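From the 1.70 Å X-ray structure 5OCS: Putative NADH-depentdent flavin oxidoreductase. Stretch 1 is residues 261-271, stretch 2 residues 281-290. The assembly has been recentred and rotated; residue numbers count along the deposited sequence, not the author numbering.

Stretch 1 261-271: AVHVSTGGVSP
Stretch 2, residues 281-290: YQVPYAQRVK

A short β-strand and the turn that follows it pack against the first turns of an α-helix through a mainly apolar contact, with no direct hydrogen bond between the stretches and a single water lying between their backbone carbonyls. The strand, with Val-262 to Val-264 in its body, runs at 151° to the helix that begins at Pro-284 and continues beyond Lys-290, so the two are roughly antiparallel; their axes come within 8.2 Å, and together the stretches bury 459 Å². Register is set by Val-264 CA to Ala-286 CA, 5.7 Å, and by Pro-271 CA to Gln-282 CA, 4.5 Å.

The strand is extended (phi/psi -136/136 at Val-262, -108/116 at His-263, -106/117 at Val-264), and its alternation turns Val-262 and Val-264 toward the helix while Ser-265 points away. Val-262 (chi1 p, 65°) places CG1 3.7 Å from CG1 of Val-289 (chi1 t). Val-264 (chi1 t) sits over the helix: its CB lies 4.2 Å from Ala-286 CB, its CG2 4.2 Å from Val-289 CG1, and its CG1 4.0 Å from Ala-286 N. Val-289 lies one helical turn after Tyr-285, and both point toward the strand side.

After the strand, Thr-266 to Val-269 form a type I' turn, with Gly-267 at 65/18 and Gly-268 at 86/5. It is closed by a weak bond from Val-269 N to Thr-266 O, 3.3 Å, and braced by a hydrogen bond of 3.1 Å donated by Gly-268 N to Thr-266 OG1, with Thr-266 at chi1 p. The Tyr-285 side chain (chi1 m, chi2 -52°) points from CA to CB toward this stretch, and its ring packs against Thr-266, Gly-267 and Val-269. Thr-266 O meets the edge of its ring near the ring plane, 3.3 Å from CD2, where the carbonyl faces the slightly positive rim. A CB on Gly-267 would fall 3.2 Å from Tyr-285 CE2, a tight approach, and the positive phi also favours glycine. Val-269 (chi1 t) points toward the helix, with CG2 3.9 Å from Tyr-285 CE2 and 3.8 Å from Tyr-285 OH.

Ser-270 is the N-cap residue of the helix that Pro-271 enters. Here Pro-271 CB lies 4.1 Å from Gln-282 CB, and Pro-271 CA 3.7 Å from Gln-282 O. The oxygen of one water lies 2.7 Å from Val-269 O and 2.8 Å from Gln-282 O, in hydrogen-bonding reach of both. Gln-282 is m,t (chi3 72°). Val-283 (-124/72) occupies the N-cap position of the second-stretch helix, whose first backbone bond runs from Gln-287 N to Val-283 O, 2.9 Å.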

# COMPACT_ATOMS: atom_id res chain seq x y z
N ALA D 261 -15.88 -18.69 -15.73
CA ALA D 261 -15.95 -19.02 -14.34
C ALA D 261 -17.32 -18.67 -13.81
O ALA D 261 -18.16 -18.10 -14.50
CB ALA D 261 -14.86 -18.26 -13.56
N VAL D 262 -17.51 -18.99 -12.55
CA VAL D 262 -18.57 -18.38 -11.76
C VAL D 262 -18.02 -18.02 -10.38
O VAL D 262 -17.27 -18.78 -9.75
CB VAL D 262 -19.84 -19.28 -11.70
CG1 VAL D 262 -19.56 -20.57 -10.98
CG2 VAL D 262 -21.00 -18.56 -11.02
N HIS D 263 -18.36 -16.81 -9.91
CA HIS D 263 -17.90 -16.34 -8.63
C HIS D 263 -19.10 -16.36 -7.71
O HIS D 263 -20.07 -15.62 -7.94
CB HIS D 263 -17.34 -14.92 -8.80
CG HIS D 263 -16.60 -14.38 -7.61
ND1 HIS D 263 -15.91 -13.18 -7.66
CD2 HIS D 263 -16.41 -14.88 -6.37
CE1 HIS D 263 -15.35 -12.96 -6.48
NE2 HIS D 263 -15.64 -13.96 -5.68
N VAL D 264 -19.04 -17.18 -6.67
CA VAL D 264 -20.22 -17.53 -5.86
C VAL D 264 -20.11 -16.81 -4.54
O VAL D 264 -19.18 -17.07 -3.78
CB VAL D 264 -20.31 -19.04 -5.63
CG1 VAL D 264 -21.48 -19.40 -4.73
CG2 VAL D 264 -20.38 -19.80 -6.97
N SER D 265 -21.06 -15.91 -4.25
CA SER D 265 -21.10 -15.27 -2.94
C SER D 265 -21.64 -16.25 -1.89
O SER D 265 -22.09 -17.33 -2.23
CB SER D 265 -21.90 -13.98 -3.00
OG SER D 265 -21.05 -12.97 -3.61
N THR D 266 -21.56 -15.89 -0.61
CA THR D 266 -21.74 -16.91 0.43
C THR D 266 -23.18 -17.27 0.68
O THR D 266 -23.44 -18.15 1.48
CB THR D 266 -21.18 -16.48 1.81
OG1 THR D 266 -21.93 -15.37 2.30
CG2 THR D 266 -19.70 -16.10 1.72
N GLY D 267 -24.12 -16.54 0.10
CA GLY D 267 -25.53 -16.71 0.41
C GLY D 267 -25.89 -16.35 1.84
O GLY D 267 -26.94 -16.77 2.35
N GLY D 268 -25.04 -15.60 2.53
CA GLY D 268 -25.32 -15.22 3.93
C GLY D 268 -24.88 -16.21 4.99
O GLY D 268 -25.14 -15.97 6.16
N VAL D 269 -24.19 -17.28 4.60
CA VAL D 269 -23.70 -18.28 5.55
C VAL D 269 -22.19 -18.13 5.59
O VAL D 269 -21.50 -18.45 4.59
CB VAL D 269 -24.09 -19.72 5.15
CG1 VAL D 269 -23.63 -20.71 6.20
CG2 VAL D 269 -25.61 -19.81 5.03
N SER D 270 -21.69 -17.65 6.73
CA SER D 270 -20.25 -17.52 6.91
C SER D 270 -19.61 -18.86 7.22
O SER D 270 -20.27 -19.80 7.68
CB SER D 270 -19.92 -16.56 8.04
OG SER D 270 -20.27 -17.07 9.32
N PRO D 271 -18.26 -18.92 7.08
CA PRO D 271 -17.61 -20.14 7.54
C PRO D 271 -17.87 -20.53 9.01
O PRO D 271 -18.04 -21.71 9.30
CB PRO D 271 -16.12 -19.86 7.26
CG PRO D 271 -16.15 -18.88 6.13
CD PRO D 271 -17.32 -17.99 6.43
N TYR D 281 -18.23 -28.02 5.20
CA TYR D 281 -17.55 -27.13 4.22
C TYR D 281 -17.61 -25.69 4.73
O TYR D 281 -18.61 -25.27 5.31
CB TYR D 281 -18.21 -27.19 2.87
CG TYR D 281 -18.29 -28.55 2.27
CD1 TYR D 281 -17.16 -29.36 2.13
CD2 TYR D 281 -19.51 -29.02 1.79
CE1 TYR D 281 -17.26 -30.63 1.56
CE2 TYR D 281 -19.61 -30.26 1.21
CZ TYR D 281 -18.51 -31.07 1.12
OH TYR D 281 -18.72 -32.30 0.55
N GLN D 282 -16.56 -24.92 4.49
CA GLN D 282 -16.56 -23.50 4.78
C GLN D 282 -17.43 -22.72 3.81
O GLN D 282 -18.04 -21.75 4.24
CB GLN D 282 -15.15 -22.94 4.79
CG GLN D 282 -14.26 -23.48 5.88
CD GLN D 282 -12.85 -22.91 5.79
OE1 GLN D 282 -12.63 -21.73 6.08
NE2 GLN D 282 -11.90 -23.73 5.38
N VAL D 283 -17.42 -23.10 2.53
CA VAL D 283 -18.20 -22.44 1.45
C VAL D 283 -19.08 -23.51 0.78
O VAL D 283 -18.83 -23.97 -0.33
CB VAL D 283 -17.26 -21.67 0.48
CG1 VAL D 283 -16.74 -20.44 1.22
CG2 VAL D 283 -16.06 -22.50 -0.01
N PRO D 284 -20.13 -23.95 1.49
CA PRO D 284 -20.89 -25.10 0.98
C PRO D 284 -21.59 -24.90 -0.38
O PRO D 284 -21.75 -25.87 -1.20
CB PRO D 284 -21.91 -25.38 2.11
CG PRO D 284 -21.98 -24.13 2.89
CD PRO D 284 -20.61 -23.51 2.80
N TYR D 285 -22.01 -23.67 -0.65
CA TYR D 285 -22.72 -23.40 -1.85
C TYR D 285 -21.74 -23.41 -3.02
O TYR D 285 -22.03 -23.96 -4.06
CB TYR D 285 -23.47 -22.10 -1.77
CG TYR D 285 -24.49 -22.10 -0.64
CD1 TYR D 285 -25.44 -23.14 -0.53
CD2 TYR D 285 -24.52 -21.07 0.30
CE1 TYR D 285 -26.39 -23.12 0.50
CE2 TYR D 285 -25.45 -21.06 1.33
CZ TYR D 285 -26.41 -22.07 1.40
OH TYR D 285 -27.34 -22.08 2.45
N ALA D 286 -20.57 -22.81 -2.82
CA ALA D 286 -19.52 -22.81 -3.85
C ALA D 286 -19.10 -24.26 -4.12
O ALA D 286 -18.94 -24.66 -5.27
CB ALA D 286 -18.32 -21.97 -3.41
N GLN D 287 -19.00 -25.06 -3.06
CA GLN D 287 -18.63 -26.47 -3.19
C GLN D 287 -19.59 -27.23 -4.11
O GLN D 287 -19.19 -28.02 -5.00
CB GLN D 287 -18.54 -27.12 -1.80
CG GLN D 287 -17.99 -28.55 -1.75
CD GLN D 287 -18.97 -29.63 -2.20
OE1 GLN D 287 -20.19 -29.46 -2.13
NE2 GLN D 287 -18.44 -30.72 -2.73
N ARG D 288 -20.87 -26.97 -3.91
CA ARG D 288 -21.87 -27.65 -4.68
C ARG D 288 -21.87 -27.16 -6.12
O ARG D 288 -21.99 -27.95 -7.02
CB ARG D 288 -23.24 -27.45 -4.07
CG ARG D 288 -24.32 -28.21 -4.83
CD ARG D 288 -25.60 -28.09 -4.05
NE ARG D 288 -26.74 -28.61 -4.80
CZ ARG D 288 -27.99 -28.50 -4.39
NH1 ARG D 288 -28.26 -27.92 -3.24
NH2 ARG D 288 -28.97 -28.99 -5.15
N VAL D 289 -21.73 -25.85 -6.34
CA VAL D 289 -21.71 -25.33 -7.71
C VAL D 289 -20.52 -25.89 -8.50
O VAL D 289 -20.65 -26.20 -9.68
CB VAL D 289 -21.71 -23.78 -7.74
CG1 VAL D 289 -21.43 -23.22 -9.12
CG2 VAL D 289 -23.04 -23.24 -7.24
N LYS D 290 -19.37 -25.97 -7.84
CA LYS D 290 -18.18 -26.58 -8.42
C LYS D 290 -18.43 -28.05 -8.83
O LYS D 290 -18.13 -28.44 -9.95
CB LYS D 290 -17.04 -26.52 -7.42
CG LYS D 290 -15.72 -27.13 -7.92
CD LYS D 290 -14.54 -26.82 -7.00
CE LYS D 290 -13.44 -27.89 -7.06
NZ LYS D 290 -12.90 -28.00 -8.44
O HOH W 1 -19.05 -19.25 3.64